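Local coordinates for protein pectinesterase (PDB 4PMH) that hydrolyses the methyl esters of pectin to release methanol and leave free galacturonate units, and probably serves in the digestion of plant cell walls, at residues A[3-8]-A[342-347]; A[21-26]-A[266-271]; A[152-157]-A[186-191]; A[169-174]-A[244-249]; A[240-245]-A[273-278]. All blocks are in the same frame, centred on the assembly; numbering follows the deposited sequence.

Contact 1. Residues A[3-8]-A[342-347]; sequences TAPGTA and NANSRD
Pro-5 lies with its CB over one face of the Arg-346 guanidinium, 3.6 Å from NH1, while that same NH1 donates to the carbonyl O of Pro-5 at 3.1 Å. The bond lies in the carbonyl plane, on a lone pair, so one arginine branch both packs on the proline and grips its backbone. The arginine chain runs extended from CG to NE, and its NH2 goes on to Ile-12 O and Glu-17. On the proline ring, which follows a cis peptide bond, CG of Pro-5 rests 3.1 Å from the backbone O of Asn-342. CD of Pro-5 meets OD1 of Asn-344 at 3.4 Å, the two side chains lying obliquely to one another. Asn-342 has CG between its backbone N and carbonyl carbon (chi1 71°), and its ND2 donates to Gly-6 O at 3.2 Å, tilted 29° from that carbonyl plane. CB of Asn-342 presses on Thr-7 C. Glycine suits position 6 because its backbone angles would jam any CB against the preceding carbonyl. An alanine in place of Asn-342 would probably leave Gly-6 O without this donor and open a gap beside the backbone N of Ala-8. The arrangement fastens the N-terminal tail, with its short hairpin of strands 6-7 and 10-11, to the loop before strand 355-359, the last strand of the right-handed parallel beta-helix of pectinesterases.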
# COMPACT_ATOMS: atom_id res chain seq x y z
N THR A 3 26.86 6.42 1.85
CA THR A 3 28.08 5.63 1.85
C THR A 3 27.84 4.30 2.56
O THR A 3 27.35 4.27 3.69
CB THR A 3 29.27 6.39 2.49
OG1 THR A 3 29.72 7.41 1.59
CG2 THR A 3 30.41 5.46 2.75
N ALA A 4 28.24 3.22 1.89
CA ALA A 4 28.10 1.87 2.44
C ALA A 4 29.34 1.50 3.26
O ALA A 4 30.47 1.95 2.92
CB ALA A 4 27.91 0.85 1.31
N PRO A 5 29.15 0.71 4.33
CA PRO A 5 27.90 0.10 4.77
C PRO A 5 26.94 0.99 5.58
O PRO A 5 25.89 0.49 6.04
CB PRO A 5 28.38 -1.06 5.65
CG PRO A 5 29.64 -0.56 6.23
CD PRO A 5 30.30 0.14 5.06
N GLY A 6 27.24 2.28 5.74
CA GLY A 6 26.33 3.21 6.43
C GLY A 6 26.57 3.24 7.92
O GLY A 6 27.64 2.80 8.40
N THR A 7 25.61 3.79 8.67
CA THR A 7 25.67 3.78 10.13
C THR A 7 24.63 2.82 10.71
O THR A 7 23.70 2.41 10.03
CB THR A 7 25.40 5.18 10.72
OG1 THR A 7 24.03 5.54 10.52
CG2 THR A 7 26.29 6.24 10.04
N ALA A 8 24.79 2.49 11.98
CA ALA A 8 23.83 1.67 12.71
C ALA A 8 22.40 2.25 12.67
O ALA A 8 21.44 1.49 12.81
CB ALA A 8 24.30 1.51 14.17
N ASN A 342 25.25 -2.16 10.25
CA ASN A 342 26.19 -1.49 9.38
C ASN A 342 27.58 -2.15 9.33
O ASN A 342 28.55 -1.47 9.02
CB ASN A 342 26.32 -0.01 9.75
CG ASN A 342 27.06 0.20 11.07
OD1 ASN A 342 26.83 -0.52 12.03
ND2 ASN A 342 27.93 1.21 11.12
N ALA A 343 27.65 -3.45 9.63
CA ALA A 343 28.91 -4.18 9.50
C ALA A 343 29.28 -4.29 8.04
O ALA A 343 28.40 -4.42 7.19
CB ALA A 343 28.80 -5.56 10.11
N ASN A 344 30.57 -4.28 7.75
CA ASN A 344 31.02 -4.33 6.37
C ASN A 344 30.65 -5.66 5.76
O ASN A 344 30.26 -5.70 4.60
CB ASN A 344 32.53 -4.09 6.25
CG ASN A 344 32.94 -2.71 6.74
OD1 ASN A 344 33.03 -1.74 5.96
ND2 ASN A 344 33.19 -2.60 8.04
N SER A 345 30.72 -6.73 6.54
CA SER A 345 30.17 -8.01 6.12
C SER A 345 28.93 -8.33 6.94
O SER A 345 28.92 -8.15 8.16
CB SER A 345 31.20 -9.12 6.25
OG SER A 345 32.38 -8.80 5.49
N ARG A 346 27.88 -8.81 6.28
CA ARG A 346 26.59 -8.97 6.94
C ARG A 346 25.65 -9.83 6.11
O ARG A 346 25.86 -10.01 4.91
CB ARG A 346 25.93 -7.59 7.17
CG ARG A 346 25.76 -6.78 5.89
CD ARG A 346 25.17 -5.38 6.10
NE ARG A 346 25.31 -4.62 4.87
CZ ARG A 346 25.29 -3.29 4.79
NH1 ARG A 346 25.10 -2.53 5.87
NH2 ARG A 346 25.51 -2.73 3.61
N ASP A 347 24.62 -10.33 6.78
CA ASP A 347 23.48 -10.98 6.11
C ASP A 347 22.28 -10.03 6.11
O ASP A 347 21.72 -9.74 7.16
CB ASP A 347 23.14 -12.26 6.87
CG ASP A 347 21.91 -13.00 6.34
OD1 ASP A 347 21.37 -12.73 5.22
OD2 ASP A 347 21.49 -13.91 7.10

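Contact 2. Residues A[21-26]-A[266-271]; sequences FTTATY and GYFVYK
Tyr-26 lays one face of its ring over CB of Phe-268, which sits 3.4 Å from the ring centroid and 1° off its normal, a nearly ideal CH-pi contact. The phenylalanine ring itself is displaced: the two planes are inclined by 17° with centroids 4.6 Å apart, so little of one ring lies over the other, and they come nearest at CE1 of Tyr-26 and CD1 of Phe-268. Phe-268 has CG anti to its backbone N (chi1 -173°), which starts its ring off toward the turn before the helix. There CZ meets the carbonyl O of Phe-21 at 3.5 Å and CE2 comes 3.6 Å from the backbone N of Thr-23. The methyl CG2 of Thr-23 touches both Phe-268 CE2 and, at 3.9 Å, CD2 of Tyr-270, whose side chain it crosses at about a right angle. A tyrosine suits position 26 because its ring is apolar enough for this buried place while its OH reaches Gln-311 OE1, an acceptor shared with the N of Gly-266. At the edge of that ring, near its plane, Gly-266 O lies 3.5 Å from Tyr-26 CE2. Thr-22 is the N-cap of the helix, its OG1 accepting from Thr-25 N at 3.1 Å. Helix 23-27 packs on one side of the long parallel sheet: strand 267-270 runs between strands 233-237 and 311-315, and Tyr-26 also touches Ile-235 and Ile-313 on these neighbours, while Val-269 points the other way, onto Phe-255 of strand 252-257.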
# COMPACT_ATOMS: atom_id res chain seq x y z
N PHE A 21 18.90 -6.60 -5.62
CA PHE A 21 17.63 -5.91 -5.40
C PHE A 21 17.30 -5.00 -6.54
O PHE A 21 17.76 -3.86 -6.60
CB PHE A 21 17.69 -5.13 -4.10
CG PHE A 21 18.02 -5.98 -2.93
CD1 PHE A 21 17.06 -6.81 -2.38
CD2 PHE A 21 19.31 -5.99 -2.41
CE1 PHE A 21 17.36 -7.60 -1.29
CE2 PHE A 21 19.62 -6.79 -1.34
CZ PHE A 21 18.65 -7.60 -0.77
N THR A 22 16.50 -5.51 -7.45
CA THR A 22 16.16 -4.85 -8.69
C THR A 22 14.69 -5.19 -8.97
O THR A 22 14.13 -6.11 -8.35
CB THR A 22 17.02 -5.37 -9.85
OG1 THR A 22 16.65 -6.72 -10.15
CG2 THR A 22 18.49 -5.34 -9.49
N THR A 23 14.07 -4.51 -9.92
CA THR A 23 12.68 -4.83 -10.28
C THR A 23 12.57 -6.30 -10.66
O THR A 23 11.63 -6.98 -10.24
CB THR A 23 12.13 -3.98 -11.45
OG1 THR A 23 12.90 -4.26 -12.63
CG2 THR A 23 12.17 -2.48 -11.13
N ALA A 24 13.53 -6.79 -11.44
CA ALA A 24 13.52 -8.17 -11.90
C ALA A 24 13.59 -9.17 -10.74
O ALA A 24 13.01 -10.24 -10.76
CB ALA A 24 14.68 -8.40 -12.86
N THR A 25 14.34 -8.79 -9.75
CA THR A 25 14.60 -9.61 -8.63
C THR A 25 13.36 -9.68 -7.70
O THR A 25 12.91 -10.78 -7.32
CB THR A 25 15.91 -9.07 -8.03
OG1 THR A 25 16.99 -9.94 -8.40
CG2 THR A 25 15.84 -8.89 -6.62
N TYR A 26 12.77 -8.53 -7.42
CA TYR A 26 11.51 -8.47 -6.65
C TYR A 26 10.30 -9.12 -7.36
O TYR A 26 9.37 -9.65 -6.73
CB TYR A 26 11.23 -7.00 -6.26
CG TYR A 26 11.89 -6.55 -4.99
CD1 TYR A 26 13.21 -6.09 -4.97
CD2 TYR A 26 11.19 -6.55 -3.78
CE1 TYR A 26 13.82 -5.69 -3.80
CE2 TYR A 26 11.80 -6.15 -2.61
CZ TYR A 26 13.11 -5.73 -2.62
OH TYR A 26 13.68 -5.33 -1.45
N GLY A 266 10.38 -7.77 0.31
CA GLY A 266 9.27 -6.99 0.83
C GLY A 266 8.98 -5.84 -0.11
O GLY A 266 8.54 -6.04 -1.24
N TYR A 267 9.27 -4.63 0.35
CA TYR A 267 8.96 -3.42 -0.42
C TYR A 267 10.21 -2.90 -1.15
O TYR A 267 11.29 -2.84 -0.58
CB TYR A 267 8.35 -2.36 0.51
CG TYR A 267 6.97 -2.66 1.06
CD1 TYR A 267 6.14 -3.62 0.49
CD2 TYR A 267 6.46 -1.92 2.14
CE1 TYR A 267 4.85 -3.85 0.97
CE2 TYR A 267 5.19 -2.14 2.62
CZ TYR A 267 4.39 -3.12 2.04
OH TYR A 267 3.12 -3.32 2.51
N PHE A 268 10.06 -2.57 -2.42
CA PHE A 268 11.13 -2.00 -3.23
C PHE A 268 10.66 -0.68 -3.82
O PHE A 268 9.70 -0.63 -4.63
CB PHE A 268 11.50 -2.96 -4.36
CG PHE A 268 12.70 -2.56 -5.15
CD1 PHE A 268 13.92 -2.35 -4.56
CD2 PHE A 268 12.60 -2.43 -6.51
CE1 PHE A 268 15.03 -1.99 -5.32
CE2 PHE A 268 13.69 -2.09 -7.29
CZ PHE A 268 14.90 -1.87 -6.70
N VAL A 269 11.30 0.40 -3.37
CA VAL A 269 11.02 1.75 -3.84
C VAL A 269 12.18 2.19 -4.73
O VAL A 269 13.32 2.30 -4.26
CB VAL A 269 10.86 2.70 -2.65
CG1 VAL A 269 10.68 4.12 -3.13
CG2 VAL A 269 9.68 2.27 -1.76
N TYR A 270 11.89 2.44 -6.02
CA TYR A 270 12.90 2.66 -7.05
C TYR A 270 12.53 3.82 -7.99
O TYR A 270 11.41 3.90 -8.47
CB TYR A 270 13.02 1.38 -7.87
CG TYR A 270 13.98 1.40 -9.03
CD1 TYR A 270 15.33 1.61 -8.83
CD2 TYR A 270 13.54 1.10 -10.31
CE1 TYR A 270 16.22 1.58 -9.89
CE2 TYR A 270 14.43 1.06 -11.38
CZ TYR A 270 15.77 1.31 -11.16
OH TYR A 270 16.66 1.30 -12.22
N LYS A 271 13.49 4.73 -8.24
CA LYS A 271 13.30 5.90 -9.07
C LYS A 271 12.04 6.66 -8.65
O LYS A 271 11.28 7.13 -9.48
CB LYS A 271 13.21 5.51 -10.54
CG LYS A 271 14.39 4.72 -11.06
CD LYS A 271 15.64 5.58 -11.10
CE LYS A 271 16.64 5.02 -12.10
NZ LYS A 271 17.99 5.57 -11.87

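Contact 3. Residues A[152-157]-A[186-191]; sequences FWVKAP and DQIQIH
OD2 of Asp-186, a residue whose backbone carbonyl touches Pro-157, is held by two groups: a salt bridge from Arg-213 NH2 and a weak hydrogen bond from Gln-187 NE2, 3.4 Å away. With the carboxylate engaged by Arg-213 and Gln-187, what meets the other segment is the backbone carbonyl. Asp-186 O lies 3.1 Å from Pro-157 CA. The same Asp-186 O is 3.3 Å from Pro-157 CB. Proline suits the place because it brings no N-H that would need a partner. Deeper in, Val-154 and Ile-188 reach toward each other tip to tip, with CG1 of the valine 4.0 Å from CD1 of the isoleucine. The second torsion of Ile-188 (chi2 -48°) places that CD1 so that it also lies 3.2 Å from the carbonyl O of Ala-156. Branched aliphatic residues suit this buried place, where strand 152-154 of one beta-helix sheet approaches strand 188-191 of another. No hydrogen bond crosses between the segments, and Ala-156 O, buried against the methyl, has no polar partner in the model. What holds the segments to each other is van der Waals contact alone, and the buried Ala-156 O is probably a small energetic cost.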
# COMPACT_ATOMS: atom_id res chain seq x y z
N PHE A 152 -11.31 0.40 -1.58
CA PHE A 152 -11.12 -0.47 -2.75
C PHE A 152 -10.33 -1.72 -2.29
O PHE A 152 -9.15 -1.63 -1.94
CB PHE A 152 -10.35 0.34 -3.79
CG PHE A 152 -10.50 -0.13 -5.22
CD1 PHE A 152 -10.03 -1.37 -5.62
CD2 PHE A 152 -11.00 0.74 -6.18
CE1 PHE A 152 -10.13 -1.77 -6.96
CE2 PHE A 152 -11.09 0.36 -7.52
CZ PHE A 152 -10.64 -0.90 -7.90
N TRP A 153 -10.98 -2.88 -2.32
CA TRP A 153 -10.49 -4.10 -1.68
C TRP A 153 -10.30 -5.20 -2.74
O TRP A 153 -11.27 -5.68 -3.30
CB TRP A 153 -11.49 -4.56 -0.62
CG TRP A 153 -10.99 -5.61 0.34
CD1 TRP A 153 -9.92 -6.45 0.19
CD2 TRP A 153 -11.58 -5.95 1.60
NE1 TRP A 153 -9.80 -7.28 1.28
CE2 TRP A 153 -10.81 -6.99 2.16
CE3 TRP A 153 -12.68 -5.45 2.32
CZ2 TRP A 153 -11.10 -7.53 3.41
CZ3 TRP A 153 -12.97 -6.00 3.55
CH2 TRP A 153 -12.18 -7.03 4.09
N VAL A 154 -9.05 -5.56 -3.02
CA VAL A 154 -8.75 -6.50 -4.10
C VAL A 154 -8.31 -7.83 -3.50
O VAL A 154 -7.25 -7.91 -2.88
CB VAL A 154 -7.61 -5.97 -5.00
CG1 VAL A 154 -7.34 -6.94 -6.14
CG2 VAL A 154 -7.94 -4.60 -5.53
N LYS A 155 -9.14 -8.86 -3.68
CA LYS A 155 -8.86 -10.24 -3.30
C LYS A 155 -8.74 -11.18 -4.50
O LYS A 155 -8.86 -12.37 -4.32
CB LYS A 155 -9.97 -10.77 -2.38
CG LYS A 155 -9.98 -10.10 -1.02
CD LYS A 155 -11.15 -10.56 -0.15
CE LYS A 155 -10.82 -11.81 0.67
NZ LYS A 155 -9.97 -11.52 1.85
N ALA A 156 -8.54 -10.66 -5.71
CA ALA A 156 -8.35 -11.49 -6.88
C ALA A 156 -6.99 -11.19 -7.47
O ALA A 156 -6.52 -10.06 -7.40
CB ALA A 156 -9.43 -11.22 -7.92
N PRO A 157 -6.34 -12.22 -8.04
CA PRO A 157 -5.07 -11.99 -8.74
C PRO A 157 -5.25 -11.28 -10.06
O PRO A 157 -6.34 -11.27 -10.60
CB PRO A 157 -4.52 -13.41 -8.96
CG PRO A 157 -5.70 -14.30 -8.91
CD PRO A 157 -6.72 -13.64 -8.01
N ASP A 186 -1.94 -11.91 -5.70
CA ASP A 186 -0.71 -11.87 -6.48
C ASP A 186 -0.98 -11.24 -7.85
O ASP A 186 -2.09 -11.33 -8.37
CB ASP A 186 -0.18 -13.31 -6.63
CG ASP A 186 1.24 -13.38 -7.24
OD1 ASP A 186 2.11 -12.56 -6.91
OD2 ASP A 186 1.47 -14.32 -8.03
N GLN A 187 0.06 -10.60 -8.40
CA GLN A 187 0.08 -9.99 -9.73
C GLN A 187 -0.86 -8.81 -9.90
O GLN A 187 -1.46 -8.64 -10.96
CB GLN A 187 -0.14 -11.06 -10.82
CG GLN A 187 0.85 -12.20 -10.67
CD GLN A 187 0.71 -13.26 -11.72
OE1 GLN A 187 0.20 -13.02 -12.83
NE2 GLN A 187 1.19 -14.46 -11.39
N ILE A 188 -0.94 -7.98 -8.87
CA ILE A 188 -1.69 -6.74 -8.94
C ILE A 188 -0.83 -5.61 -9.51
O ILE A 188 0.34 -5.44 -9.13
CB ILE A 188 -2.19 -6.28 -7.56
CG1 ILE A 188 -2.84 -7.43 -6.80
CG2 ILE A 188 -3.18 -5.14 -7.71
CD1 ILE A 188 -3.85 -8.22 -7.60
N GLN A 189 -1.40 -4.83 -10.41
CA GLN A 189 -0.69 -3.74 -11.03
C GLN A 189 -1.50 -2.47 -10.80
O GLN A 189 -2.70 -2.44 -11.07
CB GLN A 189 -0.56 -4.00 -12.54
CG GLN A 189 0.17 -5.27 -12.91
CD GLN A 189 0.09 -5.54 -14.40
OE1 GLN A 189 -0.73 -6.33 -14.85
NE2 GLN A 189 0.91 -4.86 -15.18
N ILE A 190 -0.84 -1.44 -10.28
CA ILE A 190 -1.47 -0.14 -10.03
C ILE A 190 -0.69 0.89 -10.83
O ILE A 190 0.51 1.07 -10.62
CB ILE A 190 -1.39 0.25 -8.54
CG1 ILE A 190 -2.05 -0.79 -7.66
CG2 ILE A 190 -2.04 1.60 -8.32
CD1 ILE A 190 -1.23 -2.04 -7.46
N HIS A 191 -1.34 1.56 -11.78
CA HIS A 191 -0.61 2.41 -12.72
C HIS A 191 -1.30 3.75 -12.89
O HIS A 191 -2.49 3.79 -13.19
CB HIS A 191 -0.47 1.69 -14.05
CG HIS A 191 0.21 2.49 -15.11
ND1 HIS A 191 1.50 2.96 -14.98
CD2 HIS A 191 -0.19 2.86 -16.35
CE1 HIS A 191 1.85 3.61 -16.08
NE2 HIS A 191 0.84 3.56 -16.93

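Contact 4. Residues A[169-174]-A[244-249]; sequences SAKNTG and KADRRS
Lys-171 and Asp-246 form a salt bridge, NZ to OD2 at 2.9 Å, with their side chains crossing at about a right angle. The ammonium approaches from above the carboxylate, 52° out of its plane; a bend at chi3 (-95°) in the lysine chain places CE, from which NZ extends to the acid. The other oxygen, OD1, accepts from His-198 NE2, so both carboxylate oxygens have partners, and the nearby positive charge would probably favour the ionised acid. Arg-247 packs against the lysine: its CD is 3.5 Å from Lys-171 CB, an apolar touch between two long chains whose charged ends go elsewhere. The arginine chain bends at chi3 (73°), which places NE; beyond it, Arg-247 NH1 donates to Thr-173 O at 3.1 Å, a weak bond with the acceptor near the guanidinium plane. Its stronger partner is Asp-224, whose OD1 makes a salt bridge with NH2. A long cation suits this place, since it can span from the backbone of one loop to an acid of another. Thr-173 OG1 turns to Asp-175 N instead. The side chain of Arg-247 also comes within about 4 Å of that of Gln-199, the likely transition-state stabiliser. The two loops meet at the surface and emerge from strands 165-168 and 240-243 of a single parallel sheet, with strands 194-196 and 220-223 between them, and lead on to strands 181-183 and 252-257 respectively.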
# COMPACT_ATOMS: atom_id res chain seq x y z
N SER A 169 -11.02 9.36 3.48
CA SER A 169 -10.78 10.73 3.90
C SER A 169 -10.86 10.89 5.42
O SER A 169 -10.78 12.00 5.92
CB SER A 169 -11.77 11.68 3.23
OG SER A 169 -13.13 11.40 3.56
N ALA A 170 -10.98 9.79 6.14
CA ALA A 170 -11.07 9.86 7.60
C ALA A 170 -9.82 10.49 8.21
O ALA A 170 -8.71 9.97 8.04
CB ALA A 170 -11.30 8.48 8.20
N LYS A 171 -10.03 11.60 8.90
CA LYS A 171 -9.01 12.27 9.70
C LYS A 171 -9.66 12.84 11.00
O LYS A 171 -9.26 13.88 11.52
CB LYS A 171 -8.34 13.38 8.88
CG LYS A 171 -9.31 14.30 8.15
CD LYS A 171 -8.60 15.38 7.34
CE LYS A 171 -8.48 16.69 8.11
NZ LYS A 171 -8.00 17.81 7.23
N ASN A 172 -10.63 12.11 11.54
CA ASN A 172 -11.55 12.64 12.56
C ASN A 172 -10.89 12.81 13.94
O ASN A 172 -11.20 13.76 14.68
CB ASN A 172 -12.80 11.74 12.61
CG ASN A 172 -13.43 11.56 11.24
OD1 ASN A 172 -14.01 12.49 10.69
ND2 ASN A 172 -13.30 10.36 10.67
N THR A 173 -10.00 11.87 14.28
CA THR A 173 -9.09 11.99 15.42
C THR A 173 -7.69 11.58 14.95
O THR A 173 -7.53 11.04 13.86
CB THR A 173 -9.47 11.05 16.58
OG1 THR A 173 -9.10 9.71 16.25
CG2 THR A 173 -10.98 11.11 16.88
N GLY A 174 -6.69 11.82 15.80
CA GLY A 174 -5.33 11.37 15.50
C GLY A 174 -5.12 9.87 15.65
O GLY A 174 -4.06 9.36 15.35
N LYS A 244 1.61 14.17 4.49
CA LYS A 244 0.71 15.28 4.71
C LYS A 244 0.90 15.84 6.10
O LYS A 244 1.26 15.13 7.03
CB LYS A 244 -0.74 14.83 4.55
CG LYS A 244 -1.18 14.67 3.10
CD LYS A 244 -2.70 14.69 2.96
CE LYS A 244 -3.29 16.08 3.16
NZ LYS A 244 -3.20 16.99 1.98
N ALA A 245 0.62 17.13 6.24
CA ALA A 245 0.73 17.82 7.51
C ALA A 245 -0.62 18.32 8.04
O ALA A 245 -0.70 18.87 9.15
CB ALA A 245 1.71 18.99 7.36
N ASP A 246 -1.69 18.09 7.27
CA ASP A 246 -3.01 18.69 7.55
C ASP A 246 -3.78 17.99 8.66
O ASP A 246 -4.72 18.56 9.21
CB ASP A 246 -3.89 18.68 6.30
CG ASP A 246 -4.48 17.32 6.02
OD1 ASP A 246 -3.76 16.32 6.24
OD2 ASP A 246 -5.65 17.23 5.61
N ARG A 247 -3.46 16.73 8.93
CA ARG A 247 -4.06 16.08 10.08
C ARG A 247 -3.13 16.24 11.26
O ARG A 247 -3.58 16.36 12.39
CB ARG A 247 -4.32 14.60 9.80
CG ARG A 247 -5.12 13.91 10.89
CD ARG A 247 -5.43 12.47 10.52
NE ARG A 247 -4.24 11.63 10.62
CZ ARG A 247 -4.12 10.54 11.37
NH1 ARG A 247 -5.13 10.08 12.11
NH2 ARG A 247 -2.97 9.89 11.35
N ARG A 248 -1.84 16.22 11.01
CA ARG A 248 -0.90 16.19 12.12
C ARG A 248 0.49 16.57 11.67
O ARG A 248 0.87 16.34 10.52
CB ARG A 248 -0.90 14.80 12.74
CG ARG A 248 -1.36 13.71 11.79
CD ARG A 248 -0.72 12.39 12.10
NE ARG A 248 0.72 12.52 12.06
CZ ARG A 248 1.57 11.86 12.84
NH1 ARG A 248 1.15 10.99 13.76
NH2 ARG A 248 2.86 12.09 12.71
N SER A 249 1.24 17.15 12.60
CA SER A 249 2.50 17.80 12.30
C SER A 249 3.51 17.63 13.43
O SER A 249 4.31 18.53 13.70
CB SER A 249 2.24 19.29 12.05
OG SER A 249 1.62 19.85 13.19

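Contact 5. Residues A[240-245]-A[273-278]; sequences TFYVKA and TITGDS
Tyr-242 and Gly-276 meet where successive turns of the parallel beta-helix run side by side, strands 240-243 and 273-276 pairing in register. Four backbone bonds join them, from Phe-241 N to Thr-273 O through to Asp-277 N to Val-243 O. From CB, on the sheet face shared with Thr-240 and Thr-275, the tyrosine starts with CG anti to its backbone N (chi1 -167°), and its ring lies over the next strand. Gly-276 CA sits 3.7 Å from the centroid of the Tyr-242 ring, 5° off the ring normal, a CH-pi contact that a glycine readily permits; a CB there would instead clash with Val-243 O. On one flank Tyr-242 CD2 touches CG2 of Thr-275 at 3.7 Å; on the other, Tyr-242 CE1 comes 3.3 Å from Asp-277 OD1. CZ lies over Gly-276 C. Finally Tyr-242 OH donates to Asp-277 OD1 across a short 2.5 Å, with ring and carboxylate planes 81° apart. A phenylalanine in place of Tyr-242 would probably leave Asp-277 OD1 without this mate and its carboxylate less firmly fixed. On the opposite face, Phe-241 CD1 packs on Ile-274 CG1 at 4.1 Å, and its ring makes edge-to-face pairs with Phe-236 and Phe-255. Aspartate suits position 277 because its second oxygen, OD2, accepts on its anti side from Ala-245 N, 2.6 Å away.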
# COMPACT_ATOMS: atom_id res chain seq x y z
N THR A 240 5.36 8.68 -6.22
CA THR A 240 5.57 9.78 -5.30
C THR A 240 4.85 9.47 -4.00
O THR A 240 3.67 9.11 -4.04
CB THR A 240 5.06 11.13 -5.87
OG1 THR A 240 5.81 11.47 -7.04
CG2 THR A 240 5.21 12.26 -4.87
N PHE A 241 5.56 9.61 -2.89
CA PHE A 241 5.01 9.40 -1.56
C PHE A 241 5.01 10.75 -0.83
O PHE A 241 6.08 11.37 -0.68
CB PHE A 241 5.86 8.39 -0.77
CG PHE A 241 6.00 7.05 -1.44
CD1 PHE A 241 6.99 6.83 -2.38
CD2 PHE A 241 5.13 6.00 -1.13
CE1 PHE A 241 7.12 5.59 -3.01
CE2 PHE A 241 5.23 4.78 -1.76
CZ PHE A 241 6.23 4.57 -2.71
N TYR A 242 3.83 11.20 -0.40
CA TYR A 242 3.67 12.56 0.11
C TYR A 242 3.17 12.54 1.54
O TYR A 242 2.07 12.05 1.82
CB TYR A 242 2.69 13.32 -0.79
CG TYR A 242 2.68 14.81 -0.55
CD1 TYR A 242 1.97 15.35 0.50
CD2 TYR A 242 3.40 15.68 -1.38
CE1 TYR A 242 1.97 16.70 0.74
CE2 TYR A 242 3.42 17.05 -1.15
CZ TYR A 242 2.70 17.55 -0.08
OH TYR A 242 2.66 18.90 0.18
N VAL A 243 3.98 13.05 2.45
CA VAL A 243 3.66 13.08 3.86
C VAL A 243 2.87 14.35 4.14
O VAL A 243 3.40 15.44 4.04
CB VAL A 243 4.91 13.09 4.73
CG1 VAL A 243 4.53 13.00 6.20
CG2 VAL A 243 5.82 11.93 4.35
N LYS A 244 1.61 14.17 4.49
CA LYS A 244 0.71 15.28 4.71
C LYS A 244 0.90 15.84 6.10
O LYS A 244 1.26 15.13 7.03
CB LYS A 244 -0.74 14.83 4.55
CG LYS A 244 -1.18 14.67 3.10
CD LYS A 244 -2.70 14.69 2.96
CE LYS A 244 -3.29 16.08 3.16
NZ LYS A 244 -3.20 16.99 1.98
N ALA A 245 0.62 17.13 6.24
CA ALA A 245 0.73 17.82 7.51
C ALA A 245 -0.62 18.32 8.04
O ALA A 245 -0.70 18.87 9.15
CB ALA A 245 1.71 18.99 7.36
N THR A 273 10.01 9.40 -5.51
CA THR A 273 10.19 10.60 -4.76
C THR A 273 9.48 10.46 -3.43
O THR A 273 8.31 10.02 -3.37
CB THR A 273 9.61 11.80 -5.52
OG1 THR A 273 10.33 11.97 -6.76
CG2 THR A 273 9.69 13.08 -4.70
N ILE A 274 10.18 10.81 -2.36
CA ILE A 274 9.59 10.85 -1.04
C ILE A 274 9.61 12.30 -0.53
O ILE A 274 10.67 12.89 -0.30
CB ILE A 274 10.36 9.93 -0.07
CG1 ILE A 274 10.28 8.48 -0.57
CG2 ILE A 274 9.81 10.10 1.32
CD1 ILE A 274 11.08 7.49 0.25
N THR A 275 8.43 12.86 -0.31
CA THR A 275 8.32 14.27 -0.03
C THR A 275 7.13 14.52 0.88
O THR A 275 6.55 13.58 1.45
CB THR A 275 8.21 15.05 -1.36
OG1 THR A 275 8.35 16.45 -1.12
CG2 THR A 275 6.89 14.78 -2.06
N GLY A 276 6.75 15.78 1.03
CA GLY A 276 5.63 16.09 1.88
C GLY A 276 5.44 17.57 2.02
O GLY A 276 6.12 18.35 1.35
N ASP A 277 4.53 17.93 2.92
CA ASP A 277 4.23 19.32 3.23
C ASP A 277 5.44 20.00 3.85
O ASP A 277 6.22 19.37 4.57
CB ASP A 277 3.04 19.44 4.20
CG ASP A 277 1.69 19.22 3.52
OD1 ASP A 277 1.52 19.56 2.31
OD2 ASP A 277 0.77 18.71 4.22
N SER A 278 5.54 21.30 3.59
CA SER A 278 6.68 22.14 3.97
C SER A 278 6.94 22.12 5.45
O SER A 278 8.08 22.25 5.88
CB SER A 278 6.41 23.59 3.56
OG SER A 278 5.75 23.63 2.30

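Starting at the N terminus, contact 1 ties the first residues to the loop before the last strand, so its span encloses all the others. Contact 2 brings helix 23-27 onto strand 267-270; contacts 3 and 4 fall within its span. Contact 3 joins two sheets of the beta-helix, and contact 4, which ties two surface loops together, crosses it, its first segment lying between the two of contact 3. Contact 5, pairing adjacent strands of one sheet, opens where contact 4 ends, sharing Lys-244 and Ala-245. It crosses contact 2, because its first segment lies within that span and its second, strand 273-276, just beyond strand 267-270. Contacts 2 and 5 touch through Val-269 and Phe-241.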